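PDB 6H17: mutual gliding-motility protein MglA from Myxococcus xanthus DK 1622, which binds and hydrolyses GTP as a small Ras-like GTPase, acting as an intracellular switch that coordinates adventurous and social gliding motility and sets its direction. Local coordinates for residues L131-D144 with L158-A170. Residues are numbered along the deposited sequence; the frame is centred on the assembly and turned at random.
Sequences LNKIPYVIQYNKRD and LNHRNIPEYQAVA. With GSP (5'-guanosine-diphosphate-monothiophosphate), chain C.
Ile138 and Tyr140 pair in parallel with strand 165-167, the strand axes 4.6 Å apart, through a ladder that runs from Ile138 N on Pro164 O to Ala168 N on Tyr140 O. Helix 151-158 makes the connection, giving the beta-alpha-beta unit that ends the Ras-like sheet. On the face with Ile138 and Tyr140, Tyr140 OH donates to Glu165 OE1 at 2.7 Å, arriving from above the carboxylate plane. Asn159 ND2 donates to Glu165 OE1 at 3.0 Å on the anti side, close to the plane and slightly toward the opposite face, while Arg155 holds OE2. ND2 also reaches Ile163 O, and OD1 takes Ile163 N on an in-plane lone pair, because chi1 of -168° turns the Asn159 amide back over the turn. Cut back to an alanine, Asn159 would probably leave Glu165 OE1 short of one donor and Ile163 N and O without their side-chain partner. Ile163 CD1 lies over one face of the Tyr136 ring, 4.0 Å from its centroid, and Leu131 CD1 sits over the rim of the opposite face. On the face with Gln139, Ala168 CB packs 3.3 Å from Gln139 CD, whose amide ends on Asn28 and Thr179. Beyond the ladder lies the guanine pocket. Asn141 OD1 accepts Ala170 N in its carbonyl plane at 2.9 Å, and its ND2 donates to GSP N7. Lys142, the lysine of this NKxD motif, runs along the guanine, its CG 3.5 Å from GSP C6 and its NZ salt-bridged to Asp104. Asp144 OD1 and OD2 read guanine N2 and N1, Ala170 N adds a weak bond to O6, and the strand pairing probably holds both loops in place.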
ATOM      1  N   LEU A 131      12.337  -0.001   6.491  1.00 23.92           N
ATOM      2  CA  LEU A 131      11.804   0.318   5.167  1.00 22.76           C
ATOM      3  C   LEU A 131      12.775  -0.050   4.050  1.00 22.83           C
ATOM      4  O   LEU A 131      12.348  -0.357   2.929  1.00 26.34           O
ATOM      5  CB  LEU A 131      11.453   1.807   5.078  1.00 22.37           C
ATOM      6  CG  LEU A 131      10.845   2.295   3.774  1.00 22.17           C
ATOM      7  CD1 LEU A 131       9.595   1.491   3.436  1.00 19.52           C
ATOM      8  CD2 LEU A 131      10.514   3.769   3.864  1.00 25.93           C
ATOM      9  N   ASN A 132      14.083  -0.023   4.335  1.00 29.57           N
ATOM     10  CA  ASN A 132      15.078  -0.295   3.309  1.00 32.51           C
ATOM     11  C   ASN A 132      15.091  -1.752   2.870  1.00 28.06           C
ATOM     12  O   ASN A 132      15.607  -2.054   1.791  1.00 40.91           O
ATOM     13  CB  ASN A 132      16.479   0.034   3.830  1.00 38.40           C
ATOM     14  CG  ASN A 132      16.686   1.508   4.049  1.00 43.26           C
ATOM     15  OD1 ASN A 132      15.971   2.334   3.488  1.00 37.13           O
ATOM     16  ND2 ASN A 132      17.680   1.851   4.861  1.00 52.57           N
ATOM     17  N   LYS A 133      14.563  -2.654   3.686  1.00 25.98           N
ATOM     18  CA  LYS A 133      14.613  -4.080   3.411  1.00 34.61           C
ATOM     19  C   LYS A 133      13.295  -4.669   2.942  1.00 40.91           C
ATOM     20  O   LYS A 133      13.298  -5.660   2.210  1.00 49.01           O
ATOM     21  CB  LYS A 133      15.037  -4.822   4.681  1.00 40.63           C
ATOM     22  CG  LYS A 133      16.427  -4.463   5.155  1.00 51.54           C
ATOM     23  CD  LYS A 133      16.861  -5.413   6.254  1.00 54.79           C
ATOM     24  CE  LYS A 133      17.301  -4.681   7.507  1.00 60.95           C
ATOM     25  NZ  LYS A 133      18.775  -4.759   7.688  1.00 65.71           N
ATOM     26  N   ILE A 134      12.175  -4.081   3.338  1.00 22.93           N
ATOM     27  CA  ILE A 134      10.852  -4.659   3.115  1.00 20.31           C
ATOM     28  C   ILE A 134      10.444  -4.487   1.654  1.00 16.48           C
ATOM     29  O   ILE A 134      10.833  -3.504   1.005  1.00 18.91           O
ATOM     30  CB  ILE A 134       9.845  -4.015   4.089  1.00 21.13           C
ATOM     31  CG1 ILE A 134       8.554  -4.824   4.207  1.00 30.74           C
ATOM     32  CG2 ILE A 134       9.526  -2.610   3.666  1.00 20.64           C
ATOM     33  CD1 ILE A 134       7.576  -4.244   5.228  1.00 40.86           C
ATOM     34  N   PRO A 135       9.672  -5.413   1.091  1.00 15.24           N
ATOM     35  CA  PRO A 135       9.042  -5.155  -0.213  1.00 15.85           C
ATOM     36  C   PRO A 135       8.305  -3.824  -0.208  1.00 14.20           C
ATOM     37  O   PRO A 135       7.458  -3.570   0.657  1.00 14.13           O
ATOM     38  CB  PRO A 135       8.082  -6.334  -0.363  1.00 14.89           C
ATOM     39  CG  PRO A 135       8.825  -7.448   0.347  1.00 15.39           C
ATOM     40  CD  PRO A 135       9.400  -6.791   1.559  1.00 14.86           C
ATOM     41  N   TYR A 136       8.629  -2.968  -1.181  1.00 14.06           N
ATOM     42  CA  TYR A 136       8.216  -1.568  -1.135  1.00 13.64           C
ATOM     43  C   TYR A 136       8.198  -0.998  -2.541  1.00 13.90           C
ATOM     44  O   TYR A 136       9.182  -1.103  -3.276  1.00 14.21           O
ATOM     45  CB  TYR A 136       9.184  -0.791  -0.230  1.00 15.28           C
ATOM     46  CG  TYR A 136       9.061   0.711  -0.301  1.00 14.91           C
ATOM     47  CD1 TYR A 136       7.827   1.318  -0.292  1.00 17.05           C
ATOM     48  CD2 TYR A 136      10.189   1.521  -0.373  1.00 16.84           C
ATOM     49  CE1 TYR A 136       7.695   2.689  -0.381  1.00 19.52           C
ATOM     50  CE2 TYR A 136      10.072   2.908  -0.449  1.00 18.43           C
ATOM     51  CZ  TYR A 136       8.813   3.473  -0.456  1.00 18.11           C
ATOM     52  OH  TYR A 136       8.628   4.840  -0.537  1.00 19.38           O
ATOM     53  N   VAL A 137       7.077  -0.394  -2.908  1.00 12.10           N
ATOM     54  CA  VAL A 137       6.876   0.248  -4.204  1.00 11.92           C
ATOM     55  C   VAL A 137       6.288   1.618  -3.946  1.00 12.04           C
ATOM     56  O   VAL A 137       5.490   1.794  -3.018  1.00 12.72           O
ATOM     57  CB  VAL A 137       5.938  -0.587  -5.092  1.00 13.67           C
ATOM     58  CG1 VAL A 137       5.593   0.126  -6.398  1.00 20.09           C
ATOM     59  CG2 VAL A 137       6.552  -1.974  -5.353  1.00 16.79           C
ATOM     60  N   ILE A 138       6.673   2.588  -4.754  1.00 11.26           N
ATOM     61  CA  ILE A 138       6.144   3.946  -4.651  1.00 11.40           C
ATOM     62  C   ILE A 138       5.296   4.272  -5.875  1.00 10.31           C
ATOM     63  O   ILE A 138       5.656   3.935  -7.015  1.00 12.52           O
ATOM     64  CB  ILE A 138       7.254   4.995  -4.419  1.00 11.94           C
ATOM     65  CG1 ILE A 138       6.614   6.356  -4.075  1.00 12.21           C
ATOM     66  CG2 ILE A 138       8.194   5.107  -5.590  1.00 13.66           C
ATOM     67  CD1 ILE A 138       7.577   7.307  -3.332  1.00 14.63           C
ATOM     68  N   GLN A 139       4.176   4.937  -5.637  1.00 11.22           N
ATOM     69  CA  GLN A 139       3.255   5.365  -6.676  1.00 10.48           C
ATOM     70  C   GLN A 139       3.156   6.878  -6.681  1.00 11.10           C
ATOM     71  O   GLN A 139       2.894   7.490  -5.639  1.00 11.76           O
ATOM     72  CB  GLN A 139       1.882   4.758  -6.412  1.00 10.66           C
ATOM     73  CG  GLN A 139       0.864   5.075  -7.493  1.00 11.51           C
ATOM     74  CD  GLN A 139      -0.511   4.579  -7.153  1.00 10.84           C
ATOM     75  OE1 GLN A 139      -1.322   5.307  -6.583  1.00 10.97           O
ATOM     76  NE2 GLN A 139      -0.792   3.319  -7.501  1.00 11.73           N
ATOM     77  N   TYR A 140       3.352   7.483  -7.842  1.00 10.40           N
ATOM     78  CA  TYR A 140       3.172   8.922  -8.018  1.00 11.13           C
ATOM     79  C   TYR A 140       1.771   9.119  -8.580  1.00 10.15           C
ATOM     80  O   TYR A 140       1.559   9.048  -9.790  1.00 11.12           O
ATOM     81  CB  TYR A 140       4.236   9.507  -8.935  1.00 13.01           C
ATOM     82  CG  TYR A 140       5.666   9.167  -8.555  1.00 12.05           C
ATOM     83  CD1 TYR A 140       6.089   9.144  -7.224  1.00 13.10           C
ATOM     84  CD2 TYR A 140       6.596   8.845  -9.532  1.00 14.59           C
ATOM     85  CE1 TYR A 140       7.414   8.831  -6.896  1.00 14.50           C
ATOM     86  CE2 TYR A 140       7.902   8.529  -9.211  1.00 14.89           C
ATOM     87  CZ  TYR A 140       8.293   8.524  -7.888  1.00 13.66           C
ATOM     88  OH  TYR A 140       9.598   8.203  -7.536  1.00 16.15           O
ATOM     89  N   ASN A 141       0.813   9.348  -7.690  1.00 11.16           N
ATOM     90  CA  ASN A 141      -0.594   9.417  -8.063  1.00 11.07           C
ATOM     91  C   ASN A 141      -0.980  10.842  -8.435  1.00 10.64           C
ATOM     92  O   ASN A 141      -0.250  11.810  -8.201  1.00 11.31           O
ATOM     93  CB  ASN A 141      -1.457   8.865  -6.921  1.00 10.75           C
ATOM     94  CG  ASN A 141      -2.878   8.617  -7.326  1.00 10.93           C
ATOM     95  OD1 ASN A 141      -3.152   8.187  -8.455  1.00 11.23           O
ATOM     96  ND2 ASN A 141      -3.808   8.901  -6.428  1.00 10.58           N
ATOM     97  N   LYS A 142      -2.151  10.963  -9.039  1.00 10.56           N
ATOM     98  CA  LYS A 142      -2.704  12.257  -9.476  1.00 10.71           C
ATOM     99  C   LYS A 142      -1.890  12.886 -10.609  1.00 11.59           C
ATOM    100  O   LYS A 142      -1.764  14.109 -10.703  1.00 11.82           O
ATOM    101  CB  LYS A 142      -2.946  13.245  -8.330  1.00 11.18           C
ATOM    102  CG  LYS A 142      -3.586  12.605  -7.096  1.00 11.52           C
ATOM    103  CD  LYS A 142      -4.367  13.609  -6.268  1.00 11.86           C
ATOM    104  CE  LYS A 142      -4.955  12.944  -5.037  1.00 11.52           C
ATOM    105  NZ  LYS A 142      -5.519  13.972  -4.101  1.00 13.47           N
ATOM    106  N   ARG A 143      -1.417  12.051 -11.544  1.00 10.80           N
ATOM    107  CA  ARG A 143      -0.667  12.558 -12.686  1.00 11.82           C
ATOM    108  C   ARG A 143      -1.523  13.391 -13.624  1.00 12.44           C
ATOM    109  O   ARG A 143      -0.971  14.107 -14.463  1.00 13.89           O
ATOM    110  CB  ARG A 143      -0.033  11.417 -13.491  1.00 13.05           C
ATOM    111  CG  ARG A 143       0.921  10.524 -12.715  1.00 13.38           C
ATOM    112  CD  ARG A 143       2.007  11.286 -11.991  1.00 13.34           C
ATOM    113  NE  ARG A 143       2.675  12.219 -12.888  1.00 13.78           N
ATOM    114  CZ  ARG A 143       3.383  13.268 -12.495  1.00 12.82           C
ATOM    115  NH1 ARG A 143       3.575  13.501 -11.216  1.00 12.90           N
ATOM    116  NH2 ARG A 143       3.939  14.067 -13.394  1.00 15.77           N
ATOM    117  N   ASP A 144      -2.847  13.326 -13.492  1.00 11.78           N
ATOM    118  CA  ASP A 144      -3.765  14.047 -14.355  1.00 13.52           C
ATOM    119  C   ASP A 144      -3.878  15.521 -14.013  1.00 13.42           C
ATOM    120  O   ASP A 144      -4.430  16.286 -14.812  1.00 15.05           O
ATOM    121  CB  ASP A 144      -5.165  13.416 -14.247  1.00 13.64           C
ATOM    122  CG  ASP A 144      -5.715  13.448 -12.837  1.00 13.18           C
ATOM    123  OD1 ASP A 144      -6.817  13.998 -12.637  1.00 14.37           O
ATOM    124  OD2 ASP A 144      -5.051  12.933 -11.913  1.00 12.52           O
ATOM    125  N   LEU A 158      11.480  11.799  -3.541  1.00 14.47           N
ATOM    126  CA  LEU A 158      10.865  10.743  -2.748  1.00 14.66           C
ATOM    127  C   LEU A 158      11.426   9.351  -2.985  1.00 16.14           C
ATOM    128  O   LEU A 158      11.020   8.430  -2.267  1.00 17.97           O
ATOM    129  CB  LEU A 158       9.349  10.687  -3.012  1.00 14.08           C
ATOM    130  CG  LEU A 158       8.572  11.951  -2.672  1.00 14.66           C
ATOM    131  CD1 LEU A 158       7.154  11.866  -3.234  1.00 17.11           C
ATOM    132  CD2 LEU A 158       8.535  12.235  -1.182  1.00 16.35           C
ATOM    133  N   ASN A 159      12.297   9.149  -3.969  1.00 15.20           N
ATOM    134  CA  ASN A 159      12.764   7.807  -4.314  1.00 15.24           C
ATOM    135  C   ASN A 159      14.277   7.795  -4.462  1.00 17.86           C
ATOM    136  O   ASN A 159      14.824   7.522  -5.524  1.00 21.84           O
ATOM    137  CB  ASN A 159      12.100   7.283  -5.584  1.00 16.07           C
ATOM    138  CG  ASN A 159      12.346   5.808  -5.802  1.00 17.13           C
ATOM    139  OD1 ASN A 159      12.895   5.117  -4.937  1.00 19.16           O
ATOM    140  ND2 ASN A 159      11.940   5.313  -6.955  1.00 16.53           N
ATOM    141  N   HIS A 160      14.963   8.054  -3.354  1.00 20.43           N
ATOM    142  CA  HIS A 160      16.413   8.174  -3.389  1.00 21.27           C
ATOM    143  C   HIS A 160      17.096   6.839  -3.648  1.00 24.72           C
ATOM    144  O   HIS A 160      18.221   6.817  -4.166  1.00 29.63           O
ATOM    145  CB  HIS A 160      16.902   8.771  -2.065  1.00 22.85           C
ATOM    146  CG  HIS A 160      16.395  10.157  -1.804  1.00 25.37           C
ATOM    147  ND1 HIS A 160      16.517  10.778  -0.578  1.00 31.24           N
ATOM    148  CD2 HIS A 160      15.765  11.043  -2.613  1.00 25.98           C
ATOM    149  CE1 HIS A 160      15.984  11.985  -0.645  1.00 29.25           C
ATOM    150  NE2 HIS A 160      15.525  12.172  -1.869  1.00 26.71           N
ATOM    151  N   ARG A 161      16.452   5.728  -3.297  1.00 22.38           N
ATOM    152  CA  ARG A 161      17.028   4.403  -3.463  1.00 22.42           C
ATOM    153  C   ARG A 161      16.587   3.701  -4.744  1.00 24.07           C
ATOM    154  O   ARG A 161      16.898   2.519  -4.925  1.00 25.07           O
ATOM    155  CB  ARG A 161      16.673   3.513  -2.273  1.00 29.10           C
ATOM    156  CG  ARG A 161      17.307   3.901  -0.948  1.00 37.32           C
ATOM    157  CD  ARG A 161      17.124   2.787   0.087  1.00 49.43           C
ATOM    158  NE  ARG A 161      16.034   3.033   1.036  1.00 57.87           N
ATOM    159  CZ  ARG A 161      14.740   2.834   0.784  1.00 61.44           C
ATOM    160  NH1 ARG A 161      14.334   2.401  -0.402  1.00 57.09           N
ATOM    161  NH2 ARG A 161      13.840   3.082   1.724  1.00 67.09           N
ATOM    162  N   ASN A 162      15.851   4.390  -5.614  1.00 22.64           N
ATOM    163  CA  ASN A 162      15.411   3.841  -6.899  1.00 23.17           C
ATOM    164  C   ASN A 162      14.742   2.478  -6.748  1.00 25.82           C
ATOM    165  O   ASN A 162      15.023   1.517  -7.468  1.00 25.53           O
ATOM    166  CB  ASN A 162      16.549   3.826  -7.919  1.00 37.27           C
ATOM    167  CG  ASN A 162      16.911   5.224  -8.392  1.00 51.22           C
ATOM    168  OD1 ASN A 162      16.156   5.854  -9.136  1.00 52.92           O
ATOM    169  ND2 ASN A 162      18.061   5.720  -7.952  1.00 55.54           N
ATOM    170  N   ILE A 163      13.806   2.410  -5.815  1.00 17.81           N
ATOM    171  CA  ILE A 163      12.918   1.259  -5.742  1.00 17.54           C
ATOM    172  C   ILE A 163      11.837   1.386  -6.810  1.00 14.02           C
ATOM    173  O   ILE A 163      11.722   2.443  -7.463  1.00 15.79           O
ATOM    174  CB  ILE A 163      12.396   1.034  -4.316  1.00 22.15           C
ATOM    175  CG1 ILE A 163      11.811   2.294  -3.715  1.00 22.08           C
ATOM    176  CG2 ILE A 163      13.537   0.572  -3.389  1.00 28.88           C
ATOM    177  CD1 ILE A 163      10.421   2.542  -4.118  1.00 20.70           C
ATOM    178  N   PRO A 164      11.041   0.353  -7.050  1.00 14.85           N
ATOM    179  CA  PRO A 164      10.101   0.410  -8.175  1.00 14.88           C
ATOM    180  C   PRO A 164       9.112   1.548  -7.991  1.00 13.92           C
ATOM    181  O   PRO A 164       8.569   1.746  -6.896  1.00 14.21           O
ATOM    182  CB  PRO A 164       9.415  -0.960  -8.138  1.00 16.50           C
ATOM    183  CG  PRO A 164      10.446  -1.850  -7.496  1.00 17.68           C
ATOM    184  CD  PRO A 164      11.093  -0.993  -6.447  1.00 17.11           C
ATOM    185  N   GLU A 165       8.850   2.284  -9.072  1.00 14.35           N
ATOM    186  CA  GLU A 165       7.976   3.452  -9.038  1.00 13.77           C
ATOM    187  C   GLU A 165       7.011   3.403 -10.211  1.00 14.56           C
ATOM    188  O   GLU A 165       7.366   2.946 -11.304  1.00 15.90           O
ATOM    189  CB  GLU A 165       8.775   4.757  -9.086  1.00 14.84           C
ATOM    190  CG  GLU A 165       9.653   4.901 -10.322  1.00 19.60           C
ATOM    191  CD  GLU A 165      10.381   6.228 -10.377  1.00 21.41           C
ATOM    192  OE1 GLU A 165      10.891   6.700  -9.339  1.00 17.63           O
ATOM    193  OE2 GLU A 165      10.420   6.830 -11.464  1.00 27.32           O
ATOM    194  N   TYR A 166       5.786   3.855  -9.977  1.00 11.94           N
ATOM    195  CA  TYR A 166       4.728   3.834 -10.983  1.00 11.80           C
ATOM    196  C   TYR A 166       3.959   5.142 -10.977  1.00 12.79           C
ATOM    197  O   TYR A 166       3.499   5.589  -9.923  1.00 13.45           O
ATOM    198  CB  TYR A 166       3.761   2.659 -10.745  1.00 12.94           C
ATOM    199  CG  TYR A 166       4.463   1.354 -10.970  1.00 13.83           C
ATOM    200  CD1 TYR A 166       4.529   0.806 -12.234  1.00 14.98           C
ATOM    201  CD2 TYR A 166       5.110   0.709  -9.936  1.00 15.49           C
ATOM    202  CE1 TYR A 166       5.213  -0.371 -12.469  1.00 16.74           C
ATOM    203  CE2 TYR A 166       5.807  -0.466 -10.161  1.00 15.57           C
ATOM    204  CZ  TYR A 166       5.844  -0.987 -11.419  1.00 15.59           C
ATOM    205  OH  TYR A 166       6.536  -2.179 -11.645  1.00 21.07           O
ATOM    206  N   GLN A 167       3.771   5.724 -12.152  1.00 12.16           N
ATOM    207  CA  GLN A 167       2.827   6.818 -12.336  1.00 12.01           C
ATOM    208  C   GLN A 167       1.407   6.285 -12.242  1.00 11.76           C
ATOM    209  O   GLN A 167       1.112   5.211 -12.770  1.00 13.18           O
ATOM    210  CB  GLN A 167       2.988   7.416 -13.731  1.00 15.44           C
ATOM    211  CG  GLN A 167       4.210   8.236 -13.929  1.00 20.67           C
ATOM    212  CD  GLN A 167       4.087   9.075 -15.186  1.00 29.81           C
ATOM    213  OE1 GLN A 167       3.211   9.940 -15.298  1.00 28.08           O
ATOM    214  NE2 GLN A 167       4.937   8.801 -16.149  1.00 27.23           N
ATOM    215  N   ALA A 168       0.518   7.051 -11.612  1.00 11.46           N
ATOM    216  CA  ALA A 168      -0.863   6.615 -11.484  1.00 10.62           C
ATOM    217  C   ALA A 168      -1.869   7.747 -11.593  1.00 10.46           C
ATOM    218  O   ALA A 168      -1.574   8.918 -11.304  1.00 10.86           O
ATOM    219  CB  ALA A 168      -1.099   5.887 -10.169  1.00 11.43           C
ATOM    220  N   VAL A 169      -3.073   7.355 -12.018  1.00 10.51           N
ATOM    221  CA  VAL A 169      -4.287   8.167 -11.914  1.00 10.88           C
ATOM    222  C   VAL A 169      -5.318   7.201 -11.323  1.00 10.68           C
ATOM    223  O   VAL A 169      -6.010   6.483 -12.054  1.00 11.57           O
ATOM    224  CB  VAL A 169      -4.756   8.739 -13.252  1.00 12.07           C
ATOM    225  CG1 VAL A 169      -5.969   9.626 -13.048  1.00 12.72           C
ATOM    226  CG2 VAL A 169      -3.652   9.511 -13.922  1.00 12.08           C
ATOM    227  N   ALA A 170      -5.373   7.126 -10.000  1.00 10.61           N
ATOM    228  CA  ALA A 170      -6.084   6.004  -9.392  1.00 11.02           C
ATOM    229  C   ALA A 170      -7.550   5.910  -9.806  1.00 11.63           C
ATOM    230  O   ALA A 170      -8.026   4.775 -10.015  1.00 11.75           O
ATOM    231  CB  ALA A 170      -5.911   6.024  -7.870  1.00 11.32           C
TER
HETATM  232  PG  GSP C 302      -7.333   9.257   3.699  1.00 12.13           P
HETATM  233  O3B GSP C 302      -7.257   9.491   2.062  1.00 11.42           O
HETATM  234  S1G GSP C 302      -7.879  10.899   4.422  1.00 14.65           S
HETATM  235  O2G GSP C 302      -8.305   8.076   3.899  1.00 14.69           O
HETATM  236  O3G GSP C 302      -5.918   8.837   4.111  1.00 13.52           O
HETATM  237  PB  GSP C 302      -7.029   8.490   0.855  1.00 11.11           P
HETATM  238  O1B GSP C 302      -5.585   8.389   0.533  1.00 10.39           O
HETATM  239  O2B GSP C 302      -7.737   7.210   1.091  1.00 11.13           O
HETATM  240  PA  GSP C 302      -8.901   8.883  -1.319  1.00 12.17           P
HETATM  241  O1A GSP C 302      -8.521   7.700  -2.075  1.00 12.44           O
HETATM  242  O2A GSP C 302     -10.169   8.856  -0.583  1.00 14.33           O
HETATM  243  O3A GSP C 302      -7.725   9.318  -0.340  1.00 11.27           O
HETATM  244  O5' GSP C 302      -8.854  10.099  -2.353  1.00 12.22           O
HETATM  245  C5' GSP C 302      -9.114  11.423  -1.914  1.00 13.11           C
HETATM  246  C4' GSP C 302      -9.658  12.263  -3.063  1.00 14.77           C
HETATM  247  O4' GSP C 302      -8.671  12.342  -4.111  1.00 14.17           O
HETATM  248  C3' GSP C 302     -10.891  11.654  -3.679  1.00 14.90           C
HETATM  249  O3' GSP C 302     -11.801  12.683  -4.033  1.00 23.55           O
HETATM  250  C2' GSP C 302     -10.406  10.948  -4.944  1.00 15.24           C
HETATM  251  O2' GSP C 302     -11.350  10.825  -5.967  1.00 16.83           O
HETATM  252  C1' GSP C 302      -9.242  11.875  -5.323  1.00 12.82           C
HETATM  253  N9  GSP C 302      -8.209  11.242  -6.132  1.00 12.11           N
HETATM  254  C8  GSP C 302      -7.567  10.080  -5.834  1.00 11.63           C
HETATM  255  N7  GSP C 302      -6.677   9.793  -6.806  1.00 11.28           N
HETATM  256  C5  GSP C 302      -6.762  10.799  -7.733  1.00 10.46           C
HETATM  257  C6  GSP C 302      -6.106  11.029  -8.941  1.00 11.70           C
HETATM  258  O6  GSP C 302      -5.220  10.292  -9.437  1.00 11.84           O
HETATM  259  N1  GSP C 302      -6.475  12.149  -9.617  1.00 10.71           N
HETATM  260  C2  GSP C 302      -7.419  13.027  -9.148  1.00 11.78           C
HETATM  261  N2  GSP C 302      -7.705  14.102  -9.862  1.00 12.55           N
HETATM  262  N3  GSP C 302      -8.074  12.821  -7.982  1.00 11.81           N
HETATM  263  C4  GSP C 302      -7.725  11.706  -7.315  1.00 11.48           C
HETATM  264  O   HOH W   1      11.061   6.148  -0.830  1.00 22.95           O
HETATM  265  O   HOH W   2       2.834  12.511 -15.805  1.00 27.82           O